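Local coordinates for protein formyltransferase PseJ (Anoxybacillus kamchatkensis G10, PDB 6EDK) that belongs to the formyl transferase family of alpha/beta proteins and holds the ligand 1YA in a pocket of its single chain, at residues A[141-151]-A[201-210]; A[24-34]-A[46-56]. All coordinates share one frame; numbering follows the deposited sequence.

Contact 1 (A[141-151]-A[201-210])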
loop_
_atom_site.group_PDB
_atom_site.type_symbol
_atom_site.label_atom_id
_atom_site.label_comp_id
_atom_site.label_asym_id
_atom_site.label_seq_id
_atom_site.Cartn_x
_atom_site.Cartn_y
_atom_site.Cartn_z
ATOM N N TYR A 141 18.526 -0.213 -2.763
ATOM C CA TYR A 141 18.710 -1.088 -3.894
ATOM C C TYR A 141 20.206 -1.213 -4.171
ATOM O O TYR A 141 21.033 -0.525 -3.573
ATOM C CB TYR A 141 18.027 -0.558 -5.104
ATOM C CG TYR A 141 18.579 0.718 -5.622
ATOM C CD1 TYR A 141 18.263 1.928 -5.025
ATOM C CD2 TYR A 141 19.479 0.728 -6.680
ATOM C CE1 TYR A 141 18.770 3.130 -5.518
ATOM C CE2 TYR A 141 19.964 1.910 -7.179
ATOM C CZ TYR A 141 19.631 3.101 -6.600
ATOM O OH TYR A 141 20.156 4.266 -7.120
ATOM N N TYR A 142 20.517 -2.125 -5.058
ATOM C CA TYR A 142 21.885 -2.502 -5.326
ATOM C C TYR A 142 22.190 -2.317 -6.792
ATOM O O TYR A 142 21.295 -2.294 -7.650
ATOM C CB TYR A 142 22.136 -3.949 -4.935
ATOM C CG TYR A 142 21.875 -4.217 -3.491
ATOM C CD1 TYR A 142 20.636 -4.650 -3.074
ATOM C CD2 TYR A 142 22.836 -3.998 -2.526
ATOM C CE1 TYR A 142 20.368 -4.884 -1.749
ATOM C CE2 TYR A 142 22.588 -4.243 -1.183
ATOM C CZ TYR A 142 21.348 -4.682 -0.801
ATOM O OH TYR A 142 21.055 -4.918 0.539
ATOM N N GLU A 143 23.507 -2.287 -7.065
ATOM C CA GLU A 143 23.996 -1.923 -8.384
ATOM C C GLU A 143 23.331 -2.684 -9.508
ATOM O O GLU A 143 23.031 -2.088 -10.550
ATOM C CB GLU A 143 25.529 -2.143 -8.472
ATOM C CG GLU A 143 26.119 -1.779 -9.852
ATOM C CD GLU A 143 27.602 -2.172 -10.029
ATOM O OE1 GLU A 143 28.216 -2.733 -9.085
ATOM O OE2 GLU A 143 28.150 -1.919 -11.129
ATOM N N ASN A 144 23.109 -3.984 -9.351
ATOM C CA ASN A 144 22.580 -4.762 -10.472
ATOM C C ASN A 144 21.108 -5.171 -10.288
ATOM O O ASN A 144 20.613 -6.057 -11.006
ATOM C CB ASN A 144 23.457 -5.992 -10.726
ATOM C CG ASN A 144 24.822 -5.631 -11.374
ATOM O OD1 ASN A 144 25.879 -5.759 -10.757
ATOM N ND2 ASN A 144 24.785 -5.147 -12.608
ATOM N N ASP A 145 20.379 -4.496 -9.402
ATOM C CA ASP A 145 18.952 -4.797 -9.255
ATOM C C ASP A 145 18.196 -4.589 -10.573
ATOM O O ASP A 145 18.550 -3.750 -11.443
ATOM C CB ASP A 145 18.303 -3.893 -8.210
ATOM C CG ASP A 145 18.246 -4.482 -6.866
ATOM O OD1 ASP A 145 18.033 -5.702 -6.760
ATOM O OD2 ASP A 145 18.426 -3.728 -5.904
ATOM N N THR A 146 17.040 -5.262 -10.654
ATOM C CA THR A 146 16.094 -5.093 -11.737
ATOM C C THR A 146 14.756 -4.602 -11.160
ATOM O O THR A 146 14.595 -4.546 -9.971
ATOM C CB THR A 146 15.890 -6.419 -12.458
ATOM O OG1 THR A 146 15.358 -7.346 -11.518
ATOM C CG2 THR A 146 17.226 -6.952 -13.009
ATOM N N LEU A 147 13.806 -4.223 -12.014
ATOM C CA LEU A 147 12.490 -3.890 -11.482
ATOM C C LEU A 147 11.895 -5.073 -10.742
ATOM O O LEU A 147 11.220 -4.873 -9.750
ATOM C CB LEU A 147 11.525 -3.450 -12.577
ATOM C CG LEU A 147 11.913 -2.091 -13.200
ATOM C CD1 LEU A 147 11.059 -1.831 -14.428
ATOM C CD2 LEU A 147 11.803 -0.920 -12.227
ATOM N N ARG A 148 12.113 -6.296 -11.228
ATOM C CA ARG A 148 11.587 -7.463 -10.520
ATOM C C ARG A 148 12.173 -7.572 -9.132
ATOM O O ARG A 148 11.468 -7.835 -8.185
ATOM C CB ARG A 148 11.893 -8.746 -11.279
ATOM C CG ARG A 148 11.258 -9.998 -10.679
ATOM C CD ARG A 148 11.708 -11.279 -11.391
ATOM N NE ARG A 148 11.297 -11.308 -12.808
ATOM C CZ ARG A 148 10.055 -11.556 -13.207
ATOM N NH1 ARG A 148 9.110 -11.770 -12.315
ATOM N NH2 ARG A 148 9.761 -11.568 -14.497
ATOM N N THR A 149 13.503 -7.484 -9.016
ATOM C CA THR A 149 14.115 -7.736 -7.718
ATOM C C THR A 149 13.792 -6.635 -6.729
ATOM O O THR A 149 13.580 -6.940 -5.554
ATOM C CB THR A 149 15.660 -7.941 -7.797
ATOM O OG1 THR A 149 16.354 -6.849 -8.419
ATOM C CG2 THR A 149 15.952 -9.235 -8.613
ATOM N N THR A 150 13.670 -5.374 -7.197
ATOM C CA THR A 150 13.282 -4.278 -6.299
ATOM C C THR A 150 11.812 -4.379 -5.919
ATOM O O THR A 150 11.496 -4.231 -4.750
ATOM C CB THR A 150 13.539 -2.922 -6.907
ATOM O OG1 THR A 150 12.956 -2.820 -8.216
ATOM C CG2 THR A 150 15.067 -2.751 -7.128
ATOM N N TYR A 151 10.938 -4.705 -6.878
ATOM C CA TYR A 151 9.502 -4.946 -6.525
ATOM C C TYR A 151 9.335 -6.065 -5.508
ATOM O O TYR A 151 8.579 -5.935 -4.512
ATOM C CB TYR A 151 8.728 -5.250 -7.808
ATOM C CG TYR A 151 7.228 -5.479 -7.586
ATOM C CD1 TYR A 151 6.742 -6.738 -7.248
ATOM C CD2 TYR A 151 6.321 -4.422 -7.668
ATOM C CE1 TYR A 151 5.356 -6.945 -7.029
ATOM C CE2 TYR A 151 4.948 -4.613 -7.433
ATOM C CZ TYR A 151 4.483 -5.872 -7.123
ATOM O OH TYR A 151 3.124 -6.043 -6.924
ATOM N N GLY A 201 11.406 -5.785 -19.791
ATOM C CA GLY A 201 10.206 -5.913 -18.972
ATOM C C GLY A 201 10.609 -5.778 -17.500
ATOM O O GLY A 201 11.422 -4.897 -17.139
ATOM N N TRP A 202 10.102 -6.702 -16.716
ATOM C CA TRP A 202 10.409 -6.777 -15.289
ATOM C C TRP A 202 11.894 -6.959 -15.047
ATOM O O TRP A 202 12.409 -6.525 -14.021
ATOM C CB TRP A 202 9.636 -7.960 -14.690
ATOM C CG TRP A 202 8.244 -7.664 -14.321
ATOM C CD1 TRP A 202 7.098 -8.098 -14.963
ATOM C CD2 TRP A 202 7.804 -6.893 -13.190
ATOM N NE1 TRP A 202 5.991 -7.627 -14.310
ATOM C CE2 TRP A 202 6.384 -6.894 -13.208
ATOM C CE3 TRP A 202 8.468 -6.183 -12.186
ATOM C CZ2 TRP A 202 5.625 -6.218 -12.251
ATOM C CZ3 TRP A 202 7.703 -5.490 -11.247
ATOM C CH2 TRP A 202 6.299 -5.530 -11.277
ATOM N N ASP A 203 12.613 -7.561 -15.993
ATOM C CA ASP A 203 14.024 -7.831 -15.794
ATOM C C ASP A 203 14.925 -6.737 -16.366
ATOM O O ASP A 203 16.133 -6.964 -16.523
ATOM C CB ASP A 203 14.380 -9.213 -16.352
ATOM C CG ASP A 203 13.560 -10.348 -15.696
ATOM O OD1 ASP A 203 13.436 -10.422 -14.435
ATOM O OD2 ASP A 203 13.027 -11.170 -16.458
ATOM N N THR A 204 14.375 -5.540 -16.616
ATOM C CA THR A 204 15.202 -4.381 -16.943
ATOM C C THR A 204 16.061 -3.977 -15.741
ATOM O O THR A 204 15.518 -3.776 -14.639
ATOM C CB THR A 204 14.344 -3.227 -17.367
ATOM O OG1 THR A 204 13.483 -3.639 -18.455
ATOM C CG2 THR A 204 15.225 -2.062 -17.774
ATOM N N PRO A 205 17.369 -3.879 -15.904
ATOM C CA PRO A 205 18.212 -3.307 -14.840
ATOM C C PRO A 205 17.750 -1.904 -14.491
ATOM O O PRO A 205 17.382 -1.113 -15.371
ATOM C CB PRO A 205 19.611 -3.324 -15.450
ATOM C CG PRO A 205 19.534 -4.380 -16.518
ATOM C CD PRO A 205 18.184 -4.328 -17.067
ATOM N N VAL A 206 17.715 -1.599 -13.187
ATOM C CA VAL A 206 17.220 -0.281 -12.792
ATOM C C VAL A 206 18.244 0.799 -13.136
ATOM O O VAL A 206 17.877 1.958 -13.343
ATOM C CB VAL A 206 16.847 -0.247 -11.273
ATOM C CG1 VAL A 206 15.701 -1.261 -10.978
ATOM C CG2 VAL A 206 17.982 -0.521 -10.401
ATOM N N GLN A 207 19.531 0.443 -13.197
ATOM C CA GLN A 207 20.573 1.423 -13.526
ATOM C C GLN A 207 20.217 2.178 -14.805
ATOM O O GLN A 207 20.401 3.393 -14.877
ATOM C CB GLN A 207 21.929 0.702 -13.657
ATOM C CG GLN A 207 23.168 1.539 -13.341
ATOM C CD GLN A 207 23.098 2.251 -11.977
ATOM O OE1 GLN A 207 22.925 1.619 -10.911
ATOM N NE2 GLN A 207 23.230 3.577 -12.009
ATOM N N LYS A 208 19.619 1.488 -15.785
ATOM C CA LYS A 208 19.203 2.103 -17.043
ATOM C C LYS A 208 18.101 3.135 -16.883
ATOM O O LYS A 208 17.858 3.926 -17.813
ATOM C CB LYS A 208 18.684 1.016 -18.009
ATOM C CG LYS A 208 19.711 -0.041 -18.334
ATOM C CD LYS A 208 19.221 -0.986 -19.432
ATOM C CE LYS A 208 20.340 -1.948 -19.825
ATOM N NZ LYS A 208 19.851 -3.151 -20.568
ATOM N N LEU A 209 17.417 3.148 -15.723
ATOM C CA LEU A 209 16.213 3.924 -15.533
ATOM C C LEU A 209 16.434 5.155 -14.673
ATOM O O LEU A 209 15.603 6.074 -14.708
ATOM C CB LEU A 209 15.134 3.040 -14.887
ATOM C CG LEU A 209 14.901 1.702 -15.547
ATOM C CD1 LEU A 209 13.707 0.940 -14.915
ATOM C CD2 LEU A 209 14.617 1.908 -17.023
ATOM N N ILE A 210 17.519 5.191 -13.909
ATOM C CA ILE A 210 17.649 6.180 -12.844
ATOM C C ILE A 210 17.734 7.556 -13.461
ATOM O O ILE A 210 18.605 7.812 -14.305
ATOM C CB ILE A 210 18.859 5.895 -11.962
ATOM C CG1 ILE A 210 18.603 4.623 -11.138
ATOM C CG2 ILE A 210 19.143 7.115 -11.063
ATOM C CD1 ILE A 210 19.794 4.106 -10.474
HETATM O O HOH W 1 20.702 -2.106 -12.360
HETATM O O HOH W 2 15.120 -9.908 -12.628
#
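The carbonyl oxygen of D145 is held by two donors: V206 N, 2.9 Å away with an N-H...O angle of 169°, and water 1, which also donates to E143 O and accepts from Q207 N. Two residues on, L147 N donates to T204 O at 3.2 Å; with the V206-D145 bond this makes T146 and P205 an isolated beta bridge. R148 N then reaches W202 O at 2.8 Å, so two loop carbonyls serve amides in the first turn of helix 147-169. T146 is the N-cap of that helix and forms a capping box with T149, each backbone N donating to the other's OG1. R148 runs out with CG anti to its backbone N (chi1 -174°) and bends at chi3, which carries NE to D203 OD1 at 2.8 Å; this salt bridge uses the syn side of the carboxylate and lies close to the guanidinium plane. W202 CB sits over one guanidinium face, while the far edge of its indole meets the face of Y151, centroids 5.0 Å apart and planes at 66°. V206 CG1 packs against T146 C at 3.5 Å, and L147 CD2 touches L209 CD1 at 3.8 Å. L209 also meets L108, V206 and T150 meet F111, and Y141 packs edge-to-face with F111; loop 201-210 and segment 141-151, with the start of helix 147-169, thus both pack on helix 106-112.

Contact 2 (A[24-34]-A[46-56])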
loop_
_atom_site.group_PDB
_atom_site.type_symbol
_atom_site.label_atom_id
_atom_site.label_comp_id
_atom_site.label_asym_id
_atom_site.label_seq_id
_atom_site.Cartn_x
_atom_site.Cartn_y
_atom_site.Cartn_z
ATOM N N ALA A 24 -11.431 -6.897 21.983
ATOM C CA ALA A 24 -12.573 -7.712 21.600
ATOM C C ALA A 24 -12.368 -8.307 20.210
ATOM O O ALA A 24 -11.966 -7.598 19.280
ATOM C CB ALA A 24 -13.855 -6.871 21.625
ATOM N N MET A 25 -12.657 -9.607 20.071
ATOM C CA MET A 25 -12.619 -10.251 18.764
ATOM C C MET A 25 -13.387 -9.401 17.757
ATOM O O MET A 25 -14.491 -8.923 18.037
ATOM C CB MET A 25 -13.228 -11.657 18.803
ATOM C CG MET A 25 -12.598 -12.624 19.805
ATOM S SD MET A 25 -12.909 -14.372 19.407
ATOM C CE MET A 25 -14.455 -14.273 18.478
ATOM N N GLY A 26 -12.796 -9.218 16.576
ATOM C CA GLY A 26 -13.338 -8.323 15.584
ATOM C C GLY A 26 -13.500 -8.999 14.235
ATOM O O GLY A 26 -13.202 -10.186 14.056
ATOM N N LYS A 27 -14.010 -8.215 13.297
ATOM C CA LYS A 27 -14.245 -8.652 11.936
ATOM C C LYS A 27 -13.407 -7.767 11.020
ATOM O O LYS A 27 -13.628 -6.554 10.951
ATOM C CB LYS A 27 -15.735 -8.553 11.594
ATOM C CG LYS A 27 -16.056 -9.042 10.203
ATOM C CD LYS A 27 -17.576 -9.198 9.931
ATOM C CE LYS A 27 -17.756 -9.947 8.602
ATOM N NZ LYS A 27 -19.158 -10.080 8.101
ATOM N N ILE A 28 -12.492 -8.384 10.279
ATOM C CA ILE A 28 -11.580 -7.633 9.396
ATOM C C ILE A 28 -11.905 -7.911 7.959
ATOM O O ILE A 28 -12.052 -9.069 7.566
ATOM C CB ILE A 28 -10.103 -7.992 9.676
ATOM C CG1 ILE A 28 -9.780 -7.737 11.143
ATOM C CG2 ILE A 28 -9.204 -7.183 8.704
ATOM C CD1 ILE A 28 -8.462 -8.369 11.566
ATOM N N LEU A 29 -12.028 -6.867 7.184
ATOM C CA LEU A 29 -12.262 -6.949 5.760
ATOM C C LEU A 29 -10.918 -6.660 5.075
ATOM O O LEU A 29 -10.409 -5.555 5.225
ATOM C CB LEU A 29 -13.268 -5.911 5.294
ATOM C CG LEU A 29 -13.519 -5.808 3.806
ATOM C CD1 LEU A 29 -14.001 -7.158 3.237
ATOM C CD2 LEU A 29 -14.534 -4.667 3.436
ATOM N N LEU A 30 -10.438 -7.605 4.290
ATOM C CA LEU A 30 -9.210 -7.455 3.497
ATOM C C LEU A 30 -9.595 -7.161 2.073
ATOM O O LEU A 30 -10.246 -7.987 1.421
ATOM C CB LEU A 30 -8.385 -8.736 3.607
ATOM C CG LEU A 30 -7.120 -8.916 2.793
ATOM C CD1 LEU A 30 -6.135 -7.769 3.055
ATOM C CD2 LEU A 30 -6.539 -10.294 3.205
ATOM N N LEU A 31 -9.256 -5.967 1.606
ATOM C CA LEU A 31 -9.524 -5.566 0.246
ATOM C C LEU A 31 -8.304 -5.813 -0.626
ATOM O O LEU A 31 -7.172 -5.425 -0.254
ATOM C CB LEU A 31 -9.922 -4.119 0.149
ATOM C CG LEU A 31 -11.200 -3.739 0.922
ATOM C CD1 LEU A 31 -11.468 -2.292 0.847
ATOM C CD2 LEU A 31 -12.383 -4.554 0.361
ATOM N N GLY A 32 -8.546 -6.423 -1.780
ATOM C CA GLY A 32 -7.495 -6.801 -2.691
ATOM C C GLY A 32 -7.468 -8.284 -2.969
ATOM O O GLY A 32 -8.374 -9.014 -2.639
ATOM N N PRO A 33 -6.426 -8.737 -3.639
ATOM C CA PRO A 33 -6.307 -10.151 -3.994
ATOM C C PRO A 33 -6.356 -11.052 -2.775
ATOM O O PRO A 33 -5.947 -10.665 -1.680
ATOM C CB PRO A 33 -4.929 -10.233 -4.683
ATOM C CG PRO A 33 -4.652 -8.907 -5.144
ATOM C CD PRO A 33 -5.348 -7.919 -4.240
ATOM N N GLU A 34 -6.845 -12.295 -2.967
ATOM C CA GLU A 34 -6.850 -13.214 -1.834
ATOM C C GLU A 34 -5.407 -13.594 -1.502
ATOM O O GLU A 34 -4.620 -13.937 -2.392
ATOM C CB GLU A 34 -7.710 -14.459 -2.088
ATOM C CG GLU A 34 -7.612 -15.622 -0.994
ATOM C CD GLU A 34 -7.896 -15.282 0.534
ATOM O OE1 GLU A 34 -8.259 -14.142 0.932
ATOM O OE2 GLU A 34 -7.722 -16.219 1.364
ATOM N N GLU A 46 -7.356 -14.439 16.521
ATOM C CA GLU A 46 -8.759 -14.755 16.855
ATOM C C GLU A 46 -9.767 -13.795 16.245
ATOM O O GLU A 46 -10.924 -13.763 16.655
ATOM C CB GLU A 46 -8.966 -14.817 18.370
ATOM C CG GLU A 46 -8.131 -15.898 19.043
ATOM C CD GLU A 46 -8.086 -17.200 18.251
ATOM O OE1 GLU A 46 -9.156 -17.830 18.052
ATOM O OE2 GLU A 46 -6.971 -17.589 17.815
ATOM N N ASP A 47 -9.379 -13.027 15.244
ATOM C CA ASP A 47 -10.332 -12.226 14.501
ATOM C C ASP A 47 -10.879 -13.038 13.342
ATOM O O ASP A 47 -10.287 -14.029 12.908
ATOM C CB ASP A 47 -9.683 -10.935 14.004
ATOM C CG ASP A 47 -9.199 -10.065 15.146
ATOM O OD1 ASP A 47 -9.890 -10.042 16.167
ATOM O OD2 ASP A 47 -8.122 -9.427 15.035
ATOM N N GLU A 48 -12.059 -12.654 12.859
ATOM C CA GLU A 48 -12.619 -13.305 11.697
ATOM C C GLU A 48 -12.310 -12.414 10.499
ATOM O O GLU A 48 -12.249 -11.197 10.614
ATOM C CB GLU A 48 -14.116 -13.599 11.856
ATOM C CG GLU A 48 -15.076 -12.594 11.292
ATOM C CD GLU A 48 -16.546 -13.082 11.385
ATOM O OE1 GLU A 48 -16.851 -13.885 12.312
ATOM O OE2 GLU A 48 -17.378 -12.671 10.528
ATOM N N VAL A 49 -12.061 -13.038 9.389
ATOM C CA VAL A 49 -11.602 -12.345 8.205
ATOM C C VAL A 49 -12.495 -12.647 7.028
ATOM O O VAL A 49 -12.837 -13.801 6.765
ATOM C CB VAL A 49 -10.125 -12.736 7.859
ATOM C CG1 VAL A 49 -9.751 -12.047 6.593
ATOM C CG2 VAL A 49 -9.224 -12.403 9.046
ATOM N N THR A 50 -12.802 -11.620 6.268
ATOM C CA THR A 50 -13.427 -11.778 4.958
ATOM C C THR A 50 -12.609 -10.996 3.969
ATOM O O THR A 50 -11.922 -10.056 4.347
ATOM C CB THR A 50 -14.886 -11.246 4.938
ATOM O OG1 THR A 50 -14.870 -9.835 5.109
ATOM C CG2 THR A 50 -15.721 -11.899 6.057
ATOM N N GLN A 51 -12.711 -11.378 2.693
ATOM C CA GLN A 51 -11.931 -10.778 1.624
ATOM C C GLN A 51 -12.856 -10.354 0.515
ATOM O O GLN A 51 -13.859 -11.014 0.242
ATOM C CB GLN A 51 -10.855 -11.751 1.073
ATOM C CG GLN A 51 -10.109 -11.261 -0.204
ATOM C CD GLN A 51 -10.756 -11.678 -1.554
ATOM O OE1 GLN A 51 -11.613 -12.573 -1.598
ATOM N NE2 GLN A 51 -10.330 -11.017 -2.672
ATOM N N TYR A 52 -12.462 -9.291 -0.180
ATOM C CA TYR A 52 -13.233 -8.767 -1.306
ATOM C C TYR A 52 -12.317 -8.032 -2.259
ATOM O O TYR A 52 -11.446 -7.267 -1.826
ATOM C CB TYR A 52 -14.302 -7.806 -0.780
ATOM C CG TYR A 52 -15.438 -7.563 -1.753
ATOM C CD1 TYR A 52 -16.290 -8.615 -2.104
ATOM C CD2 TYR A 52 -15.675 -6.314 -2.266
ATOM C CE1 TYR A 52 -17.332 -8.402 -2.969
ATOM C CE2 TYR A 52 -16.717 -6.083 -3.153
ATOM C CZ TYR A 52 -17.557 -7.140 -3.495
ATOM O OH TYR A 52 -18.629 -6.952 -4.365
ATOM N N GLN A 53 -12.542 -8.194 -3.563
ATOM C CA GLN A 53 -11.699 -7.472 -4.498
ATOM C C GLN A 53 -12.417 -6.581 -5.497
ATOM O O GLN A 53 -11.744 -5.943 -6.305
ATOM C CB GLN A 53 -10.789 -8.445 -5.263
ATOM C CG GLN A 53 -11.442 -9.661 -5.816
ATOM C CD GLN A 53 -10.473 -10.424 -6.710
ATOM O OE1 GLN A 53 -9.273 -10.484 -6.421
ATOM N NE2 GLN A 53 -10.985 -10.991 -7.813
ATOM N N ASP A 54 -13.745 -6.438 -5.418
ATOM C CA ASP A 54 -14.472 -5.663 -6.413
ATOM C C ASP A 54 -14.877 -4.302 -5.851
ATOM O O ASP A 54 -14.665 -3.997 -4.673
ATOM C CB ASP A 54 -15.713 -6.451 -6.890
ATOM C CG ASP A 54 -15.363 -7.711 -7.679
ATOM O OD1 ASP A 54 -14.240 -7.836 -8.220
ATOM O OD2 ASP A 54 -16.240 -8.589 -7.783
ATOM N N LYS A 55 -15.521 -3.474 -6.688
ATOM C CA LYS A 55 -15.996 -2.168 -6.241
ATOM C C LYS A 55 -16.985 -2.290 -5.097
ATOM O O LYS A 55 -17.696 -3.287 -4.965
ATOM C CB LYS A 55 -16.673 -1.405 -7.383
ATOM C CG LYS A 55 -15.750 -1.084 -8.541
ATOM C CD LYS A 55 -16.511 -0.482 -9.725
ATOM C CE LYS A 55 -15.663 -0.558 -11.011
ATOM N NZ LYS A 55 -16.280 0.123 -12.191
ATOM N N LEU A 56 -17.034 -1.249 -4.267
ATOM C CA LEU A 56 -17.854 -1.215 -3.075
ATOM C C LEU A 56 -18.728 0.019 -3.110
ATOM O O LEU A 56 -18.226 1.140 -3.006
ATOM C CB LEU A 56 -17.010 -1.185 -1.808
ATOM C CG LEU A 56 -16.389 -2.485 -1.375
ATOM C CD1 LEU A 56 -15.423 -2.088 -0.278
ATOM C CD2 LEU A 56 -17.416 -3.426 -0.863
HETATM O O HOH W 3 -7.785 -12.914 -5.675
#
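Q51 leaves its strand with CG anti to the backbone N (chi1 172°) and then turns sharply at chi2 (-90°), which swings its amide to the strand's neighbour: NE2 donates to G32 O at 2.8 Å, almost straight at 174° and in the amide plane. At the other end D47 OD1 takes G26 N at 3.0 Å, from above the carboxylate plane, while I28 CD1 rests on D47 CB at 3.7 Å. Between these side-chain bonds, strands 27-31 and 48-52 run parallel in regular register, K27 beside E48 through L31 beside Y52, with backbone bonds running from E48 N donating to G26 O at one end to G32 N donating to Y52 O at the other. On one face the extended K27 lies across E48, CE 3.4 Å from OE2, though the salt bridge from NZ is long. Further along, L29 CD1 touches T50 OG1 at 3.4 Å, and L31 CD2 meets Y52 CB at 3.9 Å and L56 tip to tip. On the opposite face L30, V49 and Q51 pack on helix 36-43 of this beta-alpha-beta unit. E34 OE1 lies alongside Q51 CB at 3.5 Å, buried without a polar partner. Side-chain to backbone bonds from D47 and Q51 thus extend the backbone pairing at each end, and the salt bridge from E34 OE2 to R39 may partly compensate for OE1.

How the contacts relate
Contacts 1 and 2 lie on opposite sides of the chain's centre, 33 Å apart between centres; their nearest atoms come within about 8 Å without touching. Contact 2 builds one edge of the six-stranded sheet early in the chain, and segment 141-151 of contact 1 follows strand 133-138 at the other edge. Helix 147-169 runs between the two regions: it begins in contact 1, and R170, just beyond its end, forms a salt bridge with D47 of contact 2. Neither contact touches bound 1YA through its nearer side chains: that of L31 lies about 7 Å from it and that of Y151 about 10 Å, the latter also about 3 Å from a bound MES, probably from the crystallisation liquor.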